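Local coordinates for polycyclic ketone monooxygenase (Myceliophthora thermophila, PDB 5MQ6), which uses FAD and NADPH to insert one oxygen atom beside the carbonyl of ketones, polycyclic ones especially, giving esters or lactones with high enantioselectivity, at residues A[116-121]-A[177-182]; A[77-82]-A[108-113]; A[58-63]-A[247-252]. All coordinates share one frame; numbering follows the deposited sequence.

Contact 1 of 3, residues A[116-121]-A[177-182]; sequences GGFGGT and ALFRSN. With FAD (flavin-adenine dinucleotide), chain B.
The carbonyl O of Phe179, whose ring lies against the backbone of Gly117, accepts a hydrogen bond from Ser181 OG at 2.8 Å, the hydroxyl standing above the carbonyl plane. That bond spans Arg180, whose positive phi (57°) marks the short break between strands 177-178 and 181-189. Phe179 carries the contact. Its CG stands anti to its own carbonyl carbon (chi1 -66°), and the ring beyond takes a CH-pi contact: Gly117 CA sits over the centre of one face, 3.5 Å from the centroid. Phe179 CE1 also comes within 3.3 Å of Gly117 C, so the ring lies close on this peptide.

The same ring then meets Phe118 in a T-shaped stack, planes at 84°. Phe179 CZ points at the middle of the Phe118 face and lies 3.6 Å above that ring's plane, while Ala177 CB touches Phe118 CZ obliquely at 3.9 Å. Farther along, Thr121 N gives a nearly straight hydrogen bond of 2.9 Å to the FAD phosphate oxygen O2A. Gly120 CA passes 3.5 Å from FAD O5B.

This is the loop from strand 109-112 to helix 121-124 in the FAD-binding Rossmann-type fold. Strand 177-178 pairs in parallel with 109-112, and Tyr165 of helix 157-170 meets Phe118 edge-to-face and hydrogen-bonds its backbone N.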
loop_
_atom_site.group_PDB
_atom_site.type_symbol
_atom_site.label_atom_id
_atom_site.label_comp_id
_atom_site.label_asym_id
_atom_site.label_seq_id
_atom_site.Cartn_x
_atom_site.Cartn_y
_atom_site.Cartn_z
ATOM N N GLY A 116 9.144 -12.408 9.288
ATOM C CA GLY A 116 10.341 -13.130 9.795
ATOM C C GLY A 116 11.677 -12.454 9.568
ATOM O O GLY A 116 12.777 -12.952 9.969
ATOM N N GLY A 117 11.626 -11.291 8.940
ATOM C CA GLY A 117 12.828 -10.565 8.644
ATOM C C GLY A 117 12.463 -9.199 8.053
ATOM O O GLY A 117 11.298 -8.843 7.974
ATOM N N PHE A 118 13.485 -8.463 7.637
ATOM C CA PHE A 118 13.302 -7.122 7.087
ATOM C C PHE A 118 12.616 -7.156 5.730
ATOM O O PHE A 118 12.717 -8.145 4.992
ATOM C CB PHE A 118 14.631 -6.389 6.939
ATOM C CG PHE A 118 15.306 -6.109 8.244
ATOM C CD1 PHE A 118 14.906 -5.006 8.987
ATOM C CD2 PHE A 118 16.357 -6.897 8.714
ATOM C CE1 PHE A 118 15.489 -4.681 10.185
ATOM C CE2 PHE A 118 17.017 -6.554 9.952
ATOM C CZ PHE A 118 16.537 -5.447 10.670
ATOM N N GLY A 119 11.952 -6.058 5.401
ATOM C CA GLY A 119 11.445 -5.899 4.045
ATOM C C GLY A 119 9.963 -5.592 3.896
ATOM O O GLY A 119 9.579 -5.097 2.881
ATOM N N GLY A 120 9.144 -5.901 4.916
ATOM C CA GLY A 120 7.715 -5.726 4.842
ATOM C C GLY A 120 7.111 -6.426 3.600
ATOM O O GLY A 120 7.289 -7.652 3.394
ATOM N N THR A 121 6.398 -5.650 2.803
ATOM C CA THR A 121 5.945 -6.080 1.494
ATOM C C THR A 121 6.895 -7.061 0.751
ATOM O O THR A 121 6.425 -8.081 0.225
ATOM C CB THR A 121 5.733 -4.836 0.604
ATOM O OG1 THR A 121 4.721 -3.982 1.175
ATOM C CG2 THR A 121 5.297 -5.233 -0.808
ATOM N N ALA A 177 15.932 -5.552 16.047
ATOM C CA ALA A 177 14.679 -6.006 15.532
ATOM C C ALA A 177 14.139 -7.247 16.211
ATOM O O ALA A 177 14.818 -8.179 16.500
ATOM C CB ALA A 177 14.820 -6.256 14.054
ATOM N N LEU A 178 12.845 -7.240 16.418
ATOM C CA LEU A 178 12.126 -8.320 16.921
ATOM C C LEU A 178 11.119 -8.769 15.843
ATOM O O LEU A 178 10.150 -8.082 15.526
ATOM C CB LEU A 178 11.453 -7.913 18.210
ATOM C CG LEU A 178 10.443 -8.891 18.769
ATOM C CD1 LEU A 178 11.151 -10.243 19.156
ATOM C CD2 LEU A 178 9.709 -8.225 19.896
ATOM N N PHE A 179 11.337 -9.964 15.312
ATOM C CA PHE A 179 10.499 -10.469 14.194
ATOM C C PHE A 179 9.494 -11.508 14.704
ATOM O O PHE A 179 9.476 -11.840 15.923
ATOM C CB PHE A 179 11.405 -11.051 13.073
ATOM C CG PHE A 179 12.233 -10.045 12.417
ATOM C CD1 PHE A 179 11.640 -9.010 11.711
ATOM C CD2 PHE A 179 13.600 -10.078 12.532
ATOM C CE1 PHE A 179 12.414 -8.020 11.100
ATOM C CE2 PHE A 179 14.346 -9.139 11.910
ATOM C CZ PHE A 179 13.747 -8.082 11.197
ATOM N N ARG A 180 8.664 -11.989 13.795
ATOM C CA ARG A 180 7.617 -12.941 14.117
ATOM C C ARG A 180 6.666 -12.436 15.180
ATOM O O ARG A 180 5.982 -13.238 15.844
ATOM C CB ARG A 180 8.201 -14.297 14.579
ATOM C CG ARG A 180 9.201 -14.876 13.587
ATOM C CD ARG A 180 9.817 -16.182 14.105
ATOM N NE ARG A 180 10.617 -15.967 15.305
ATOM C CZ ARG A 180 11.203 -16.927 16.014
ATOM N NH1 ARG A 180 11.151 -18.161 15.612
ATOM N NH2 ARG A 180 11.887 -16.652 17.105
ATOM N N SER A 181 6.605 -11.127 15.378
ATOM C CA SER A 181 5.865 -10.608 16.491
ATOM C C SER A 181 4.658 -9.757 16.098
ATOM O O SER A 181 4.796 -8.740 15.413
ATOM C CB SER A 181 6.832 -9.839 17.374
ATOM O OG SER A 181 7.783 -10.693 17.889
ATOM N N ASN A 182 3.507 -10.096 16.635
ATOM C CA ASN A 182 2.310 -9.343 16.452
ATOM C C ASN A 182 2.083 -8.414 17.601
ATOM O O ASN A 182 1.931 -8.836 18.753
ATOM C CB ASN A 182 1.114 -10.281 16.296
ATOM C CG ASN A 182 -0.200 -9.531 16.040
ATOM O OD1 ASN A 182 -0.267 -8.485 15.340
ATOM N ND2 ASN A 182 -1.275 -10.070 16.595
HETATM P PA FAD B . 5.026 -2.608 4.702
HETATM O O1A FAD B . 3.639 -3.140 4.555
HETATM O O2A FAD B . 6.073 -2.846 3.629
HETATM O O5B FAD B . 5.626 -3.172 6.081
HETATM C C5B FAD B . 4.874 -3.103 7.245
HETATM C C4B FAD B . 5.149 -4.346 8.067
HETATM O O4B FAD B . 4.532 -4.134 9.351
HETATM C C3B FAD B . 4.584 -5.652 7.517
HETATM O O3B FAD B . 5.545 -6.671 7.622
HETATM C C2B FAD B . 3.415 -5.944 8.416
HETATM O O2B FAD B . 3.150 -7.321 8.534
HETATM C C1B FAD B . 3.882 -5.323 9.715
HETATM N N9A FAD B . 2.801 -5.056 10.633
HETATM C C8A FAD B . 1.662 -4.354 10.368
HETATM N N7A FAD B . 0.906 -4.369 11.461
HETATM C C5A FAD B . 1.505 -5.078 12.433
HETATM C C6A FAD B . 1.182 -5.408 13.833
HETATM N N6A FAD B . 0.076 -5.073 14.464
HETATM N N1A FAD B . 2.125 -6.074 14.447
HETATM C C2A FAD B . 3.273 -6.478 13.854
HETATM N N3A FAD B . 3.657 -6.247 12.619
HETATM C C4A FAD B . 2.754 -5.548 11.864
HETATM N N1 FAD B . 4.103 0.709 -3.758
HETATM C C2 FAD B . 4.800 1.527 -4.614
HETATM O O2 FAD B . 4.907 2.724 -4.384
HETATM N N3 FAD B . 5.376 1.027 -5.717
HETATM C C4 FAD B . 5.271 -0.282 -5.996
HETATM O O4 FAD B . 5.825 -0.679 -7.012
HETATM C C4X FAD B . 4.547 -1.243 -5.147
HETATM N N5 FAD B . 4.396 -2.585 -5.410
HETATM C C5X FAD B . 3.696 -3.341 -4.528
HETATM C C6 FAD B . 3.502 -4.784 -4.783
HETATM C C7 FAD B . 2.723 -5.518 -3.768
HETATM C C7M FAD B . 2.467 -7.000 -3.921
HETATM C C8 FAD B . 2.135 -4.859 -2.565
HETATM C C8M FAD B . 1.332 -5.609 -1.504
HETATM C C9 FAD B . 2.328 -3.506 -2.368
HETATM C C9A FAD B . 3.079 -2.732 -3.297
HETATM N N10 FAD B . 3.219 -1.355 -3.054
HETATM C C10 FAD B . 3.974 -0.604 -3.960
HETATM C "C1'" FAD B . 2.702 -0.701 -1.830
HETATM C "C2'" FAD B . 3.747 -1.044 -0.687
HETATM O "O2'" FAD B . 3.043 -1.591 0.437
HETATM C "C3'" FAD B . 4.658 0.155 -0.252
HETATM O "O3'" FAD B . 5.396 0.617 -1.386
HETATM C "C4'" FAD B . 5.764 -0.133 0.791
HETATM O "O4'" FAD B . 6.496 -1.425 0.603
HETATM C "C5'" FAD B . 5.180 -0.036 2.215
HETATM O "O5'" FAD B . 6.310 0.095 3.132
HETATM P P FAD B . 5.852 0.129 4.686
HETATM O O1P FAD B . 7.160 -0.227 5.485
HETATM O O2P FAD B . 5.073 1.439 4.874
HETATM O O3P FAD B . 4.703 -1.040 4.838
#

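Contact 2 of 3, residues A[77-82]-A[108-113]; sequences SRYKFI and DILMVD. With FAD (flavin-adenine dinucleotide), chain B.
Tyr79 lays one face of its ring on Leu110, whose CB stands over the ring centre, 3.7 Å from the centroid, in a CH-pi contact. Leu110 CD2 reaches farther out, to 3.8 Å from Tyr79 CZ, so one leucine spans the ring from its middle toward the phenol end.

At Lys80 the strand turns a corner. CG is anti to the backbone N (chi1 -178°) and the rest of the chain is extended, with CD passing 3.7 Å from Asp108 OD1. The charged ends do not touch: a water accepts from Lys80 NZ and donates to Asp108 OD2, and NZ also bonds Leu102 O.

Phe81 supplies the two backbone bonds of the parallel pairing, astride Ile109. Its N donates to Asp108 O at 2.9 Å, and its O accepts from Leu110 N at 3.0 Å. Ile82, paired with Leu110, sets CG2 against Val112 CG2 at 3.9 Å.

Just beyond, Asp113 OD1 takes a 2.7 Å hydrogen bond from the FAD ribose hydroxyl O3B, the role usual for an acid at the end of the second strand of a Rossmann fold. The two strands and helix 88-99 form its beta-alpha-beta unit. Leu97 of that helix packs on Phe81 and Ile109, while Leu214 of strand 210-216 packs on Ile82 and Leu110 at the other face.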
loop_
_atom_site.group_PDB
_atom_site.type_symbol
_atom_site.label_atom_id
_atom_site.label_comp_id
_atom_site.label_asym_id
_atom_site.label_seq_id
_atom_site.Cartn_x
_atom_site.Cartn_y
_atom_site.Cartn_z
ATOM N N SER A 77 11.280 -5.220 28.780
ATOM C CA SER A 77 12.286 -4.398 28.132
ATOM C C SER A 77 11.800 -2.968 27.787
ATOM O O SER A 77 10.649 -2.796 27.478
ATOM C CB SER A 77 12.720 -5.110 26.836
ATOM O OG SER A 77 13.680 -6.034 27.158
ATOM N N ARG A 78 12.711 -1.980 27.869
ATOM C CA ARG A 78 12.443 -0.545 27.662
ATOM C C ARG A 78 13.374 -0.021 26.596
ATOM O O ARG A 78 14.569 -0.344 26.589
ATOM C CB ARG A 78 12.722 0.269 28.929
ATOM C CG ARG A 78 11.770 -0.068 30.023
ATOM C CD ARG A 78 12.002 0.766 31.296
ATOM N NE ARG A 78 10.710 0.766 31.939
ATOM C CZ ARG A 78 10.375 1.513 32.954
ATOM N NH1 ARG A 78 11.265 2.360 33.483
ATOM N NH2 ARG A 78 9.162 1.376 33.444
ATOM N N TYR A 79 12.857 0.824 25.715
ATOM C CA TYR A 79 13.627 1.345 24.618
ATOM C C TYR A 79 13.321 2.830 24.497
ATOM O O TYR A 79 12.358 3.322 25.096
ATOM C CB TYR A 79 13.252 0.660 23.300
ATOM C CG TYR A 79 13.467 -0.816 23.349
ATOM C CD1 TYR A 79 12.501 -1.623 23.839
ATOM C CD2 TYR A 79 14.696 -1.378 23.043
ATOM C CE1 TYR A 79 12.703 -2.989 23.968
ATOM C CE2 TYR A 79 14.927 -2.763 23.187
ATOM C CZ TYR A 79 13.906 -3.559 23.626
ATOM O OH TYR A 79 14.037 -4.935 23.820
ATOM N N LYS A 80 14.113 3.555 23.722
ATOM C CA LYS A 80 13.771 4.976 23.503
ATOM C C LYS A 80 12.644 5.028 22.446
ATOM O O LYS A 80 11.616 5.607 22.685
ATOM C CB LYS A 80 15.029 5.731 23.081
ATOM C CG LYS A 80 14.899 7.253 22.847
ATOM C CD LYS A 80 16.276 7.823 22.557
ATOM C CE LYS A 80 16.205 9.381 22.512
ATOM N NZ LYS A 80 17.524 9.903 22.122
ATOM N N PHE A 81 12.903 4.461 21.254
ATOM C CA PHE A 81 11.950 4.379 20.158
ATOM C C PHE A 81 11.567 2.892 19.894
ATOM O O PHE A 81 12.432 2.010 19.758
ATOM C CB PHE A 81 12.560 4.924 18.844
ATOM C CG PHE A 81 12.933 6.357 18.915
ATOM C CD1 PHE A 81 11.990 7.346 18.717
ATOM C CD2 PHE A 81 14.238 6.743 19.242
ATOM C CE1 PHE A 81 12.324 8.683 18.843
ATOM C CE2 PHE A 81 14.572 8.105 19.376
ATOM C CZ PHE A 81 13.586 9.071 19.201
ATOM N N ILE A 82 10.278 2.646 19.800
ATOM C CA ILE A 82 9.779 1.443 19.126
ATOM C C ILE A 82 9.181 1.836 17.794
ATOM O O ILE A 82 8.297 2.697 17.687
ATOM C CB ILE A 82 8.835 0.595 19.967
ATOM C CG1 ILE A 82 9.655 -0.053 21.129
ATOM C CG2 ILE A 82 8.209 -0.501 19.047
ATOM C CD1 ILE A 82 8.759 -0.610 22.235
ATOM N N ASP A 108 18.214 2.292 22.000
ATOM C CA ASP A 108 17.465 3.387 21.473
ATOM C C ASP A 108 16.396 2.997 20.443
ATOM O O ASP A 108 15.489 3.744 20.235
ATOM C CB ASP A 108 18.385 4.432 20.923
ATOM C CG ASP A 108 19.078 5.224 22.004
ATOM O OD1 ASP A 108 18.708 5.071 23.194
ATOM O OD2 ASP A 108 19.979 6.027 21.666
ATOM N N ILE A 109 16.545 1.854 19.786
ATOM C CA ILE A 109 15.628 1.378 18.755
ATOM C C ILE A 109 15.312 -0.078 18.951
ATOM O O ILE A 109 16.225 -0.882 19.061
ATOM C CB ILE A 109 16.192 1.571 17.330
ATOM C CG1 ILE A 109 16.267 3.094 16.995
ATOM C CG2 ILE A 109 15.292 0.798 16.283
ATOM C CD1 ILE A 109 16.786 3.408 15.578
ATOM N N LEU A 110 14.005 -0.413 18.929
ATOM C CA LEU A 110 13.519 -1.722 18.650
ATOM C C LEU A 110 12.513 -1.618 17.552
ATOM O O LEU A 110 11.514 -0.936 17.696
ATOM C CB LEU A 110 12.940 -2.450 19.882
ATOM C CG LEU A 110 12.534 -3.916 19.578
ATOM C CD1 LEU A 110 13.756 -4.790 19.405
ATOM C CD2 LEU A 110 11.645 -4.503 20.662
ATOM N N MET A 111 12.781 -2.346 16.482
ATOM C CA MET A 111 11.842 -2.477 15.367
ATOM C C MET A 111 11.097 -3.768 15.607
ATOM O O MET A 111 11.734 -4.786 15.988
ATOM C CB MET A 111 12.546 -2.495 13.993
ATOM C CG MET A 111 13.503 -1.292 13.791
ATOM S SD MET A 111 14.399 -1.414 12.215
ATOM C CE MET A 111 13.067 -0.892 11.149
ATOM N N VAL A 112 9.776 -3.717 15.429
ATOM C CA VAL A 112 8.915 -4.876 15.662
ATOM C C VAL A 112 8.091 -5.137 14.436
ATOM O O VAL A 112 7.446 -4.229 13.876
ATOM C CB VAL A 112 7.991 -4.675 16.897
ATOM C CG1 VAL A 112 7.182 -5.932 17.275
ATOM C CG2 VAL A 112 8.865 -4.269 18.082
ATOM N N ASP A 113 8.054 -6.410 14.028
ATOM C CA ASP A 113 7.357 -6.788 12.819
ATOM C C ASP A 113 6.909 -8.248 12.963
ATOM O O ASP A 113 7.643 -9.100 13.443
ATOM C CB ASP A 113 8.311 -6.629 11.633
ATOM C CG ASP A 113 7.580 -6.488 10.260
ATOM O OD1 ASP A 113 6.528 -7.130 10.044
ATOM O OD2 ASP A 113 8.092 -5.743 9.395
HETATM P PA FAD B . 5.026 -2.608 4.702
HETATM O O1A FAD B . 3.639 -3.140 4.555
HETATM O O2A FAD B . 6.073 -2.846 3.629
HETATM O O5B FAD B . 5.626 -3.172 6.081
HETATM C C5B FAD B . 4.874 -3.103 7.245
HETATM C C4B FAD B . 5.149 -4.346 8.067
HETATM O O4B FAD B . 4.532 -4.134 9.351
HETATM C C3B FAD B . 4.584 -5.652 7.517
HETATM O O3B FAD B . 5.545 -6.671 7.622
HETATM C C2B FAD B . 3.415 -5.944 8.416
HETATM O O2B FAD B . 3.150 -7.321 8.534
HETATM C C1B FAD B . 3.882 -5.323 9.715
HETATM N N9A FAD B . 2.801 -5.056 10.633
HETATM C C8A FAD B . 1.662 -4.354 10.368
HETATM N N7A FAD B . 0.906 -4.369 11.461
HETATM C C5A FAD B . 1.505 -5.078 12.433
HETATM C C6A FAD B . 1.182 -5.408 13.833
HETATM N N6A FAD B . 0.076 -5.073 14.464
HETATM N N1A FAD B . 2.125 -6.074 14.447
HETATM C C2A FAD B . 3.273 -6.478 13.854
HETATM N N3A FAD B . 3.657 -6.247 12.619
HETATM C C4A FAD B . 2.754 -5.548 11.864
HETATM N N1 FAD B . 4.103 0.709 -3.758
HETATM C C2 FAD B . 4.800 1.527 -4.614
HETATM O O2 FAD B . 4.907 2.724 -4.384
HETATM N N3 FAD B . 5.376 1.027 -5.717
HETATM C C4 FAD B . 5.271 -0.282 -5.996
HETATM O O4 FAD B . 5.825 -0.679 -7.012
HETATM C C4X FAD B . 4.547 -1.243 -5.147
HETATM N N5 FAD B . 4.396 -2.585 -5.410
HETATM C C5X FAD B . 3.696 -3.341 -4.528
HETATM C C6 FAD B . 3.502 -4.784 -4.783
HETATM C C7 FAD B . 2.723 -5.518 -3.768
HETATM C C7M FAD B . 2.467 -7.000 -3.921
HETATM C C8 FAD B . 2.135 -4.859 -2.565
HETATM C C8M FAD B . 1.332 -5.609 -1.504
HETATM C C9 FAD B . 2.328 -3.506 -2.368
HETATM C C9A FAD B . 3.079 -2.732 -3.297
HETATM N N10 FAD B . 3.219 -1.355 -3.054
HETATM C C10 FAD B . 3.974 -0.604 -3.960
HETATM C "C1'" FAD B . 2.702 -0.701 -1.830
HETATM C "C2'" FAD B . 3.747 -1.044 -0.687
HETATM O "O2'" FAD B . 3.043 -1.591 0.437
HETATM C "C3'" FAD B . 4.658 0.155 -0.252
HETATM O "O3'" FAD B . 5.396 0.617 -1.386
HETATM C "C4'" FAD B . 5.764 -0.133 0.791
HETATM O "O4'" FAD B . 6.496 -1.425 0.603
HETATM C "C5'" FAD B . 5.180 -0.036 2.215
HETATM O "O5'" FAD B . 6.310 0.095 3.132
HETATM P P FAD B . 5.852 0.129 4.686
HETATM O O1P FAD B . 7.160 -0.227 5.485
HETATM O O2P FAD B . 5.073 1.439 4.874
HETATM O O3P FAD B . 4.703 -1.040 4.838
HETATM O O HOH W 1 20.145 8.396 23.123
#

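Contact 3 of 3, residues A[58-63]-A[247-252]; sequences EDPWVD and TARWNY
Pro60 and Trp61 sit in an Asx turn and pack against Arg249, Trp250 and Tyr252, in the loop that leaves edge strand 244-246 of the five-stranded parallel sheet. Asp59 OD1 makes the turn, accepting from Trp61 N at 2.7 Å, with a second, weak bond from Val62 N.

No hydrogen bond crosses between 58-63 and 247-252; the polar ends find partners elsewhere. Arg249 NH1 returns to Ala248 O at 3.0 Å, lying above that carbonyl's plane. Its NE bonds Ala57 O, just before 58-63. Trp61 NE1 donates to Trp124 O, and Trp124, an FAD-binding residue, also touches Arg249, so the contact borders the flavin site.

Two carbonyl oxygens of the loops are met by carbon atoms. A chi2 of -80° turns Arg249 CD to 3.3 Å from Glu58 O, and Trp61 CH2 lies 3.4 Å from Trp250 O.

Apolar packing completes the join. Pro60 CD meets Arg249 CD at 4.1 Å, the two side chains crossing at about a right angle. An alanine in place of Arg249 would probably leave Ala57 O and Ala248 O without these N-H donors and open a gap beside Pro60. Pro60 CB also covers the centre of one face of its neighbour Trp61. The six-membered part of that indole meets Tyr252 rim to rim, Trp61 CH2 lying 3.6 Å from Tyr252 CD2.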
loop_
_atom_site.group_PDB
_atom_site.type_symbol
_atom_site.label_atom_id
_atom_site.label_comp_id
_atom_site.label_asym_id
_atom_site.label_seq_id
_atom_site.Cartn_x
_atom_site.Cartn_y
_atom_site.Cartn_z
ATOM N N GLU A 58 0.244 -17.767 7.167
ATOM C CA GLU A 58 1.493 -17.852 7.891
ATOM C C GLU A 58 2.638 -17.556 6.997
ATOM O O GLU A 58 2.542 -17.681 5.789
ATOM C CB GLU A 58 1.704 -19.242 8.570
ATOM C CG GLU A 58 0.679 -19.545 9.691
ATOM C CD GLU A 58 0.754 -18.599 10.923
ATOM O OE1 GLU A 58 1.873 -18.392 11.500
ATOM O OE2 GLU A 58 -0.319 -18.063 11.348
ATOM N N ASP A 59 3.765 -17.230 7.616
ATOM C CA ASP A 59 4.991 -16.803 6.940
ATOM C C ASP A 59 5.684 -18.023 6.390
ATOM O O ASP A 59 6.160 -18.795 7.167
ATOM C CB ASP A 59 5.885 -16.155 7.956
ATOM C CG ASP A 59 7.169 -15.591 7.377
ATOM O OD1 ASP A 59 7.595 -15.974 6.261
ATOM O OD2 ASP A 59 7.760 -14.709 8.068
ATOM N N PRO A 60 5.786 -18.160 5.047
ATOM C CA PRO A 60 6.479 -19.300 4.501
ATOM C C PRO A 60 7.943 -19.239 4.538
ATOM O O PRO A 60 8.574 -20.219 4.163
ATOM C CB PRO A 60 6.140 -19.250 2.988
ATOM C CG PRO A 60 5.154 -18.181 2.792
ATOM C CD PRO A 60 5.230 -17.292 3.990
ATOM N N TRP A 61 8.516 -18.067 4.761
ATOM C CA TRP A 61 9.900 -17.890 4.491
ATOM C C TRP A 61 10.750 -17.905 5.748
ATOM O O TRP A 61 11.981 -17.954 5.677
ATOM C CB TRP A 61 10.094 -16.525 3.848
ATOM C CG TRP A 61 9.049 -16.190 2.880
ATOM C CD1 TRP A 61 8.130 -15.157 2.948
ATOM C CD2 TRP A 61 8.750 -16.923 1.688
ATOM N NE1 TRP A 61 7.307 -15.196 1.844
ATOM C CE2 TRP A 61 7.662 -16.265 1.059
ATOM C CE3 TRP A 61 9.326 -18.048 1.066
ATOM C CZ2 TRP A 61 7.092 -16.730 -0.143
ATOM C CZ3 TRP A 61 8.763 -18.491 -0.145
ATOM C CH2 TRP A 61 7.660 -17.832 -0.727
ATOM N N VAL A 62 10.132 -17.768 6.896
ATOM C CA VAL A 62 10.933 -17.586 8.152
ATOM C C VAL A 62 11.728 -18.826 8.571
ATOM O O VAL A 62 11.244 -19.912 8.518
ATOM C CB VAL A 62 10.035 -17.041 9.299
ATOM C CG1 VAL A 62 8.871 -17.965 9.632
ATOM C CG2 VAL A 62 10.872 -16.676 10.511
ATOM N N ASP A 63 12.979 -18.640 8.919
ATOM C CA ASP A 63 13.797 -19.666 9.466
ATOM C C ASP A 63 13.724 -19.624 11.015
ATOM O O ASP A 63 14.505 -18.930 11.659
ATOM C CB ASP A 63 15.193 -19.416 8.983
ATOM C CG ASP A 63 16.154 -20.476 9.416
ATOM O OD1 ASP A 63 15.764 -21.398 10.221
ATOM O OD2 ASP A 63 17.332 -20.347 8.967
ATOM N N THR A 247 -1.375 -15.302 -3.104
ATOM C CA THR A 247 -0.155 -14.831 -3.739
ATOM C C THR A 247 0.821 -14.185 -2.764
ATOM O O THR A 247 2.062 -14.162 -2.956
ATOM C CB THR A 247 -0.543 -13.786 -4.835
ATOM O OG1 THR A 247 -1.373 -12.728 -4.299
ATOM C CG2 THR A 247 -1.379 -14.466 -5.917
ATOM N N ALA A 248 0.245 -13.558 -1.740
ATOM C CA ALA A 248 1.049 -12.883 -0.688
ATOM C C ALA A 248 1.696 -13.915 0.279
ATOM O O ALA A 248 2.580 -13.583 1.057
ATOM C CB ALA A 248 0.189 -11.891 0.050
ATOM N N ARG A 249 1.245 -15.171 0.212
ATOM C CA ARG A 249 1.955 -16.266 0.922
ATOM C C ARG A 249 2.207 -17.472 -0.038
ATOM O O ARG A 249 1.632 -18.599 0.163
ATOM C CB ARG A 249 1.158 -16.649 2.175
ATOM C CG ARG A 249 0.714 -15.479 3.050
ATOM C CD ARG A 249 1.845 -14.958 3.978
ATOM N NE ARG A 249 1.349 -13.873 4.896
ATOM C CZ ARG A 249 1.245 -12.583 4.605
ATOM N NH1 ARG A 249 1.555 -12.133 3.424
ATOM N NH2 ARG A 249 0.802 -11.703 5.527
ATOM N N TRP A 250 3.073 -17.238 -1.047
ATOM C CA TRP A 250 3.233 -18.203 -2.136
ATOM C C TRP A 250 3.787 -19.566 -1.677
ATOM O O TRP A 250 4.779 -19.629 -0.980
ATOM C CB TRP A 250 4.154 -17.696 -3.157
ATOM C CG TRP A 250 4.119 -18.492 -4.473
ATOM C CD1 TRP A 250 4.989 -19.451 -4.862
ATOM C CD2 TRP A 250 3.186 -18.328 -5.560
ATOM N NE1 TRP A 250 4.676 -19.897 -6.100
ATOM C CE2 TRP A 250 3.564 -19.246 -6.555
ATOM C CE3 TRP A 250 2.073 -17.489 -5.772
ATOM C CZ2 TRP A 250 2.876 -19.355 -7.774
ATOM C CZ3 TRP A 250 1.401 -17.556 -6.960
ATOM C CH2 TRP A 250 1.788 -18.502 -7.962
ATOM N N ASN A 251 3.196 -20.629 -2.195
ATOM C CA ASN A 251 3.578 -22.027 -1.848
ATOM C C ASN A 251 4.358 -22.693 -2.969
ATOM O O ASN A 251 3.792 -23.345 -3.877
ATOM C CB ASN A 251 2.369 -22.835 -1.492
ATOM C CG ASN A 251 2.728 -24.152 -0.841
ATOM O OD1 ASN A 251 3.853 -24.680 -0.994
ATOM N ND2 ASN A 251 1.789 -24.680 -0.097
ATOM N N TYR A 252 5.671 -22.534 -2.862
ATOM C CA TYR A 252 6.600 -23.100 -3.774
ATOM C C TYR A 252 6.722 -24.622 -3.717
ATOM O O TYR A 252 7.300 -25.232 -4.665
ATOM C CB TYR A 252 7.948 -22.425 -3.648
ATOM C CG TYR A 252 8.022 -21.067 -4.385
ATOM C CD1 TYR A 252 7.950 -21.011 -5.771
ATOM C CD2 TYR A 252 8.163 -19.867 -3.692
ATOM C CE1 TYR A 252 8.027 -19.816 -6.450
ATOM C CE2 TYR A 252 8.256 -18.652 -4.361
ATOM C CZ TYR A 252 8.161 -18.645 -5.742
ATOM O OH TYR A 252 8.231 -17.506 -6.429
#

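Overall arrangement
Contacts 1 and 2 reach the same sheet, their centres about 13 Å apart. Strand 109-112 pairs in parallel with 78-84 in contact 2 and with 177-178 of contact 1, and Leu178 N probably bonds Met111 O. Contact 2 closes before contact 1 opens, and both touch FAD. Contact 3, spanning 58-63 and 247-252, encloses both along the chain. Its centre is about 13 Å from that of contact 1, where Val62 CG2 packs on Gly116 CA, and about 26 Å from that of contact 2. It joins the surroundings of the FAD fold to the parallel sheet whose strand 271-275 leads to Thr277 and Thr280, two of the NADPH-binding residues.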